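Local coordinates for protein proto-oncogene vav (Homo sapiens, PDB 6NEW) that probably acts as a guanine nucleotide exchange factor for Rho-family GTPases such as Rac, through a DH domain followed by PH and zinc-binding C1 domains, at residues E188-T193 against N201-L206; R301-G306 against S314-L319; H362-F367 against G405-C410. All blocks are in the same frame, centred on the assembly; numbering follows the deposited sequence.

Contact 1 (E188-T193 against N201-L206)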
# COMPACT_ATOMS: atom_id res chain seq x y z
N GLU A 188 -4.21 1.53 23.68
CA GLU A 188 -4.96 1.69 24.91
C GLU A 188 -4.29 0.95 26.06
O GLU A 188 -4.18 1.49 27.15
CB GLU A 188 -6.42 1.23 24.71
CG GLU A 188 -7.40 1.87 25.68
CD GLU A 188 -7.70 3.35 25.57
OE1 GLU A 188 -7.32 3.98 24.55
OE2 GLU A 188 -8.35 3.89 26.49
N LEU A 189 -3.82 -0.28 25.81
CA LEU A 189 -3.13 -1.08 26.80
C LEU A 189 -1.82 -0.41 27.26
O LEU A 189 -1.52 -0.42 28.46
CB LEU A 189 -2.90 -2.50 26.27
CG LEU A 189 -2.21 -3.50 27.21
CD1 LEU A 189 -3.04 -3.77 28.46
CD2 LEU A 189 -1.91 -4.79 26.48
N VAL A 190 -1.09 0.23 26.32
CA VAL A 190 0.15 0.97 26.58
C VAL A 190 -0.18 2.18 27.48
O VAL A 190 0.49 2.38 28.49
CB VAL A 190 0.87 1.38 25.26
CG1 VAL A 190 1.86 2.52 25.47
CG2 VAL A 190 1.57 0.18 24.63
N LYS A 191 -1.25 2.93 27.13
CA LYS A 191 -1.78 4.10 27.83
C LYS A 191 -2.08 3.82 29.32
O LYS A 191 -1.98 4.74 30.13
CB LYS A 191 -3.05 4.57 27.08
CG LYS A 191 -3.68 5.89 27.54
CD LYS A 191 -4.94 6.14 26.72
CE LYS A 191 -5.68 7.39 27.13
NZ LYS A 191 -6.93 7.55 26.33
N HIS A 192 -2.41 2.56 29.68
CA HIS A 192 -2.75 2.16 31.05
C HIS A 192 -1.72 1.28 31.77
O HIS A 192 -1.97 0.89 32.90
CB HIS A 192 -4.14 1.49 31.10
CG HIS A 192 -5.26 2.37 30.63
ND1 HIS A 192 -6.21 1.90 29.74
CD2 HIS A 192 -5.53 3.66 30.91
CE1 HIS A 192 -7.03 2.92 29.53
NE2 HIS A 192 -6.66 4.00 30.21
N THR A 193 -0.56 1.00 31.15
CA THR A 193 0.49 0.21 31.80
C THR A 193 1.36 1.15 32.65
O THR A 193 1.96 2.08 32.11
CB THR A 193 1.26 -0.63 30.76
OG1 THR A 193 0.34 -1.53 30.14
CG2 THR A 193 2.42 -1.41 31.38
N ASN A 201 8.23 -2.32 26.63
CA ASN A 201 8.11 -3.59 25.92
C ASN A 201 6.81 -3.66 25.13
O ASN A 201 6.82 -4.15 24.00
CB ASN A 201 8.27 -4.76 26.89
CG ASN A 201 9.66 -4.93 27.47
OD1 ASN A 201 10.58 -4.14 27.21
ND2 ASN A 201 9.83 -5.95 28.28
N LEU A 202 5.70 -3.12 25.67
CA LEU A 202 4.42 -3.09 24.97
C LEU A 202 4.42 -2.09 23.83
O LEU A 202 3.73 -2.31 22.84
CB LEU A 202 3.25 -2.82 25.92
CG LEU A 202 2.74 -4.03 26.71
CD1 LEU A 202 2.07 -3.58 27.97
CD2 LEU A 202 1.78 -4.88 25.89
N ARG A 203 5.22 -1.00 23.95
CA ARG A 203 5.41 0.03 22.92
C ARG A 203 6.05 -0.59 21.66
O ARG A 203 5.65 -0.23 20.55
CB ARG A 203 6.26 1.19 23.44
CG ARG A 203 5.45 2.29 24.12
CD ARG A 203 6.20 3.61 24.12
NE ARG A 203 5.78 4.50 25.21
CZ ARG A 203 6.45 4.70 26.34
NH1 ARG A 203 5.99 5.54 27.26
NH2 ARG A 203 7.59 4.06 26.56
N LEU A 204 7.00 -1.56 21.84
CA LEU A 204 7.66 -2.29 20.74
C LEU A 204 6.64 -3.10 19.94
O LEU A 204 6.70 -3.11 18.71
CB LEU A 204 8.78 -3.22 21.24
CG LEU A 204 9.92 -2.65 22.09
CD1 LEU A 204 10.83 -3.76 22.59
CD2 LEU A 204 10.76 -1.61 21.33
N ALA A 205 5.69 -3.76 20.64
CA ALA A 205 4.60 -4.53 20.02
C ALA A 205 3.63 -3.58 19.31
O ALA A 205 3.13 -3.92 18.24
CB ALA A 205 3.86 -5.36 21.07
N LEU A 206 3.39 -2.38 19.90
CA LEU A 206 2.53 -1.36 19.30
C LEU A 206 3.16 -0.88 17.97
O LEU A 206 2.45 -0.75 16.97
CB LEU A 206 2.30 -0.17 20.26
CG LEU A 206 1.63 1.10 19.70
CD1 LEU A 206 0.25 0.81 19.17
CD2 LEU A 206 1.56 2.20 20.74
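In the helical RhoGEF (DH) domain, the end of helix 182-191 packs on the early turns of helix 196-235 just after the chain has turned back, and Val190 meets Leu202 at the centre of that hairpin. Their CA atoms are 6.1 Å apart, a separation that a small beta-branched residue can fill. The two side chains slide past each other in opposite directions, with Val190 CG2 resting 3.7 Å from Leu202 CB. The other branch, CG1, stands anti to the backbone N (chi1 161°) and meets the aliphatic part of Arg203, 3.8 Å from its CG; a long side chain suits this margin because its methylenes can pack while its charged end lies by solvent. Leu202 divides its methyls between two neighbours, crossing each at about a right angle: CD2 touches Leu189 CD2 at 3.7 Å, and CD1 lies 3.5 Å from Thr193 OG1. That hydroxyl also donates to the carbonyl O of Leu189 one turn back, at 2.7 Å, approaching from above the carbonyl plane. Threonine thus suits the exit of the helix: its buried hydroxyl is satisfied locally, and the flank of the same oxygen lies against Leu202 CD1, with CB and CG2 standing farther off. Leu206, one turn beyond Leu202, adds a looser touch, its CD2 lying 4.4 Å from Val190 CG2. No hydrogen bond joins the two segments, so apolar packing carries the contact. Around it, Leu189 also leans on Ile48 of helix 37-71, Leu206 reaches back to His183 and Leu186 of helix 182-191, and Ala205 touches Tyr113 and Phe116 of helix 112-119.

Contact 2 (R301-G306 against S314-L319)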
# COMPACT_ATOMS: atom_id res chain seq x y z
N ARG A 301 13.00 24.47 -14.45
CA ARG A 301 13.21 25.89 -14.18
C ARG A 301 11.93 26.63 -14.47
O ARG A 301 11.42 26.56 -15.59
CB ARG A 301 14.36 26.47 -15.03
CG ARG A 301 15.73 25.92 -14.71
CD ARG A 301 16.11 26.10 -13.24
NE ARG A 301 17.55 26.08 -13.07
CZ ARG A 301 18.29 24.98 -12.93
NH1 ARG A 301 19.61 25.06 -12.81
NH2 ARG A 301 17.71 23.79 -12.89
N ASP A 302 11.41 27.34 -13.47
CA ASP A 302 10.19 28.12 -13.59
C ASP A 302 10.35 29.31 -14.55
O ASP A 302 11.45 29.82 -14.74
CB ASP A 302 9.68 28.60 -12.21
CG ASP A 302 8.33 29.35 -12.27
OD1 ASP A 302 7.50 29.00 -13.13
OD2 ASP A 302 8.15 30.32 -11.50
N ASP A 303 9.23 29.72 -15.15
CA ASP A 303 9.18 30.89 -16.00
C ASP A 303 7.95 31.74 -15.64
O ASP A 303 6.82 31.33 -15.86
CB ASP A 303 9.27 30.54 -17.49
CG ASP A 303 9.05 31.74 -18.37
OD1 ASP A 303 7.89 32.03 -18.68
OD2 ASP A 303 10.04 32.40 -18.72
N SER A 304 8.18 32.92 -15.07
CA SER A 304 7.12 33.82 -14.63
C SER A 304 6.46 34.69 -15.72
O SER A 304 5.47 35.35 -15.43
CB SER A 304 7.62 34.70 -13.49
OG SER A 304 8.01 33.88 -12.41
N SER A 305 6.98 34.66 -16.98
CA SER A 305 6.48 35.45 -18.11
C SER A 305 4.96 35.38 -18.33
O SER A 305 4.37 36.41 -18.62
CB SER A 305 7.22 35.13 -19.41
OG SER A 305 6.74 33.97 -20.07
N GLY A 306 4.37 34.19 -18.16
CA GLY A 306 2.94 33.94 -18.33
C GLY A 306 2.05 34.53 -17.25
O GLY A 306 0.85 34.71 -17.49
N SER A 314 -0.30 30.35 -21.98
CA SER A 314 0.91 31.15 -21.82
C SER A 314 1.73 30.73 -20.58
O SER A 314 2.84 31.21 -20.38
CB SER A 314 0.56 32.63 -21.73
OG SER A 314 -0.03 32.95 -20.48
N HIS A 315 1.17 29.84 -19.76
CA HIS A 315 1.80 29.39 -18.54
C HIS A 315 2.85 28.31 -18.80
O HIS A 315 2.52 27.18 -19.16
CB HIS A 315 0.73 28.96 -17.54
CG HIS A 315 -0.35 29.98 -17.41
ND1 HIS A 315 -1.50 29.90 -18.18
CD2 HIS A 315 -0.39 31.11 -16.67
CE1 HIS A 315 -2.23 30.95 -17.83
NE2 HIS A 315 -1.59 31.72 -16.94
N MET A 316 4.12 28.70 -18.64
CA MET A 316 5.25 27.83 -18.90
C MET A 316 6.28 27.68 -17.77
O MET A 316 6.41 28.52 -16.89
CB MET A 316 5.96 28.29 -20.20
CG MET A 316 7.44 27.94 -20.21
SD MET A 316 8.54 28.49 -21.50
CE MET A 316 8.27 30.28 -21.46
N PHE A 317 7.03 26.58 -17.85
CA PHE A 317 8.22 26.22 -17.12
C PHE A 317 9.07 25.46 -18.12
O PHE A 317 8.55 24.97 -19.14
CB PHE A 317 7.98 25.46 -15.82
CG PHE A 317 7.33 24.10 -15.85
CD1 PHE A 317 8.09 22.94 -16.05
CD2 PHE A 317 5.98 23.96 -15.54
CE1 PHE A 317 7.49 21.68 -16.02
CE2 PHE A 317 5.38 22.70 -15.49
CZ PHE A 317 6.13 21.57 -15.75
N LEU A 318 10.38 25.43 -17.86
CA LEU A 318 11.39 24.78 -18.69
C LEU A 318 11.80 23.45 -18.10
O LEU A 318 11.83 23.29 -16.89
CB LEU A 318 12.64 25.68 -18.82
CG LEU A 318 12.41 27.17 -19.18
CD1 LEU A 318 13.61 28.02 -18.76
CD2 LEU A 318 12.12 27.34 -20.66
N LEU A 319 12.09 22.50 -18.97
CA LEU A 319 12.54 21.15 -18.64
C LEU A 319 13.83 20.99 -19.44
O LEU A 319 13.80 20.83 -20.66
CB LEU A 319 11.45 20.11 -19.00
CG LEU A 319 11.83 18.62 -18.81
CD1 LEU A 319 12.03 18.28 -17.34
CD2 LEU A 319 10.77 17.71 -19.38
O HOH W 1 4.81 31.31 -17.67
O HOH W 2 4.54 32.94 -21.60
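Arg301 and Leu318 form an antiparallel hydrogen-bonded pair where two PH-domain strands run side by side: Leu318 N donates to Arg301 O at 2.7 Å, and Arg301 N returns a bond to Leu318 O at 3.0 Å. Their side chains share a face of the sheet, where Leu318 CD1 lies 4.1 Å from Arg301 CB, while the arginine chain bends at chi2 and leads its guanidinium away to Gln299. Beyond this pair direct backbone bonding stops although the chains stay close, and side chains and water take over. Met316 starts with CG anti to the backbone N (chi1 152°); a bend at chi3 (55°) then puts CE 3.3 Å from Asp303 OD1, so the flexible thioether lays a methyl against the carboxylate. On its syn lone pair that OD1 receives the Ser305 hydroxyl at 2.6 Å; the short aspartate keeps its carboxylate within the turn, where serine's one-carbon arm can reach it. Phe317 holds CG between the backbone N and the carbonyl carbon (chi1 63°), with CB 3.6 Å from Arg301 O. Water 1 accepts from Gly306 N and Met316 N and donates to Asp303 O, while water 2 links Ser305 OG to Ser314 O. Gly306 CA comes within 3.4 Å of Ser314 O in a CA-H...O contact, an approach a side chain here would obstruct. Lys338 of helix 335-352 forms a salt bridge with Asp302 and also bonds Asp303 O and Met316 O. Strand 298-302 is outermost in the sheet; strand 315-321 lies between it and strand 327-332, and the Phe317 ring meets those of Phe332 on strand 327-332 and Phe345 on helix 335-352.

Contact 3 (H362-F367 against G405-C410). With ZN (zinc ion), chain C.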
# COMPACT_ATOMS: atom_id res chain seq x y z
N HIS A 362 27.04 6.15 0.58
CA HIS A 362 26.06 5.39 -0.18
C HIS A 362 25.74 6.02 -1.53
O HIS A 362 26.24 7.09 -1.89
CB HIS A 362 24.76 5.26 0.64
CG HIS A 362 24.92 4.57 1.97
ND1 HIS A 362 25.15 3.21 2.05
CD2 HIS A 362 24.80 5.08 3.22
CE1 HIS A 362 25.17 2.94 3.35
NE2 HIS A 362 24.98 4.03 4.09
N ASP A 363 24.91 5.30 -2.30
CA ASP A 363 24.30 5.71 -3.55
C ASP A 363 22.93 5.06 -3.58
O ASP A 363 22.74 3.98 -4.17
CB ASP A 363 25.16 5.39 -4.80
CG ASP A 363 24.59 5.99 -6.09
OD1 ASP A 363 23.79 6.96 -6.01
OD2 ASP A 363 24.94 5.48 -7.18
N PHE A 364 22.00 5.68 -2.85
CA PHE A 364 20.64 5.16 -2.73
C PHE A 364 19.86 5.47 -3.97
O PHE A 364 19.77 6.62 -4.39
CB PHE A 364 19.93 5.72 -1.48
CG PHE A 364 20.39 5.10 -0.18
CD1 PHE A 364 20.07 3.78 0.14
CD2 PHE A 364 21.10 5.86 0.75
CE1 PHE A 364 20.44 3.23 1.37
CE2 PHE A 364 21.46 5.31 1.98
CZ PHE A 364 21.16 4.00 2.27
N GLN A 365 19.28 4.42 -4.55
CA GLN A 365 18.45 4.56 -5.74
C GLN A 365 17.15 3.86 -5.49
O GLN A 365 17.11 2.93 -4.69
CB GLN A 365 19.14 3.97 -6.97
CG GLN A 365 20.35 4.79 -7.46
CD GLN A 365 21.26 4.04 -8.42
OE1 GLN A 365 20.95 2.95 -8.93
NE2 GLN A 365 22.41 4.62 -8.68
N MET A 366 16.07 4.34 -6.16
CA MET A 366 14.73 3.76 -6.10
C MET A 366 14.82 2.28 -6.42
O MET A 366 15.38 1.91 -7.45
CB MET A 366 13.78 4.43 -7.12
CG MET A 366 13.28 5.77 -6.71
SD MET A 366 12.22 6.56 -7.96
CE MET A 366 10.73 5.61 -7.77
N PHE A 367 14.28 1.43 -5.54
CA PHE A 367 14.31 -0.01 -5.74
C PHE A 367 12.99 -0.71 -5.45
O PHE A 367 12.29 -0.33 -4.52
CB PHE A 367 15.44 -0.63 -4.91
CG PHE A 367 15.82 -2.03 -5.31
CD1 PHE A 367 16.71 -2.25 -6.35
CD2 PHE A 367 15.36 -3.13 -4.58
CE1 PHE A 367 17.09 -3.55 -6.69
CE2 PHE A 367 15.76 -4.42 -4.91
CZ PHE A 367 16.61 -4.63 -5.98
N GLY A 405 19.63 9.24 5.56
CA GLY A 405 20.70 9.86 6.33
C GLY A 405 21.09 9.10 7.59
O GLY A 405 22.19 9.29 8.12
N ARG A 406 20.20 8.20 8.07
CA ARG A 406 20.41 7.43 9.29
C ARG A 406 20.93 5.99 9.11
O ARG A 406 21.14 5.31 10.12
CB ARG A 406 19.13 7.42 10.13
CG ARG A 406 18.76 8.77 10.77
CD ARG A 406 17.47 8.64 11.55
NE ARG A 406 17.59 7.67 12.65
CZ ARG A 406 18.10 7.93 13.85
NH1 ARG A 406 18.56 9.14 14.15
NH2 ARG A 406 18.16 6.97 14.77
N VAL A 407 21.15 5.54 7.85
CA VAL A 407 21.67 4.19 7.59
C VAL A 407 23.17 4.20 7.95
O VAL A 407 23.85 5.16 7.59
CB VAL A 407 21.40 3.74 6.13
CG1 VAL A 407 22.01 2.37 5.83
CG2 VAL A 407 19.91 3.72 5.82
N PRO A 408 23.69 3.19 8.68
CA PRO A 408 25.14 3.17 9.00
C PRO A 408 26.02 3.31 7.74
O PRO A 408 25.56 2.92 6.66
CB PRO A 408 25.34 1.81 9.68
CG PRO A 408 23.99 1.47 10.22
CD PRO A 408 23.02 1.98 9.21
N PRO A 409 27.26 3.85 7.87
CA PRO A 409 28.12 4.08 6.68
C PRO A 409 28.28 2.92 5.72
O PRO A 409 28.19 1.75 6.11
CB PRO A 409 29.45 4.50 7.29
CG PRO A 409 29.07 5.18 8.53
CD PRO A 409 27.92 4.39 9.08
N CYS A 410 28.50 3.26 4.45
CA CYS A 410 28.65 2.32 3.36
C CYS A 410 29.92 1.48 3.49
O CYS A 410 31.02 2.03 3.60
CB CYS A 410 28.60 3.07 2.03
SG CYS A 410 28.25 2.02 0.60
ZN ZN C . 25.95 1.71 0.78
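The backbones come nearest at His362 and Cys410, whose CA atoms are 5.4 Å apart, where the extended lead-in to strand 364-367 passes the irregular segment 405-410. Both residues bind one zinc ion, His362 through ND1 at 2.1 Å and Cys410 through SG at 2.3 Å. The histidine uses its two nitrogens for different tasks: with ND1 on the metal, NE2 on the far side of the ring donates to Pro408 O at 2.9 Å. That oxygen lies close to the ring plane, although the N-H...O angle of 137° leaves the bond bent and the nitrogen sits above the carbonyl plane. Metal and carbonyl together should fix the rotation of the imidazole, and the carbonyl may make ND1 a somewhat stronger donor to zinc. The restricted backbones of Pro408 and Pro409 hold the segment extended here, which suits a carbonyl acceptor that must stay in place. The two faces of the ring are occupied as well. Cys410 CB lies over one, 3.8 Å from the centroid in a CH-pi contact; the cysteine places SG anti to its backbone N (chi1 -162°), and the sulfur reaches the zinc. Over the opposite face, toward the rim, comes CZ of Phe364. Phe364 and Val407 also reach toward each other tip to tip, CZ to CG2 at 3.8 Å, while Val407 CG1 lies 3.8 Å from His362 NE2. These apolar groups shelter the ligand ring. Cys392 and Cys395 complete the metal's shell, making the zinc site of three cysteines and one histidine in which the first histidine and a late cysteine of a C1 domain, far apart in sequence, bring its two ends together.

Overall arrangement
From the N terminus the three contacts follow one another in series, neither nesting nor crossing, and each falls in a different domain. Contact 1 closes a tight helical hairpin of the RhoGEF domain, with seven residues between its segments, most of them already in the second helix; helix 196-235 then leads on toward the PH domain. There contact 2 closes the loop between neighbouring strands at the border of the sheet, again with seven residues between its segments. Contact 3 spans 37 residues and draws the start and end of the C1 domain onto a zinc ion. None touches another: the centres of contacts 1 and 2 are about 52 Å apart, whereas the centre of contact 3 is about 32 Å from that of contact 1 and about 34 Å from that of contact 2.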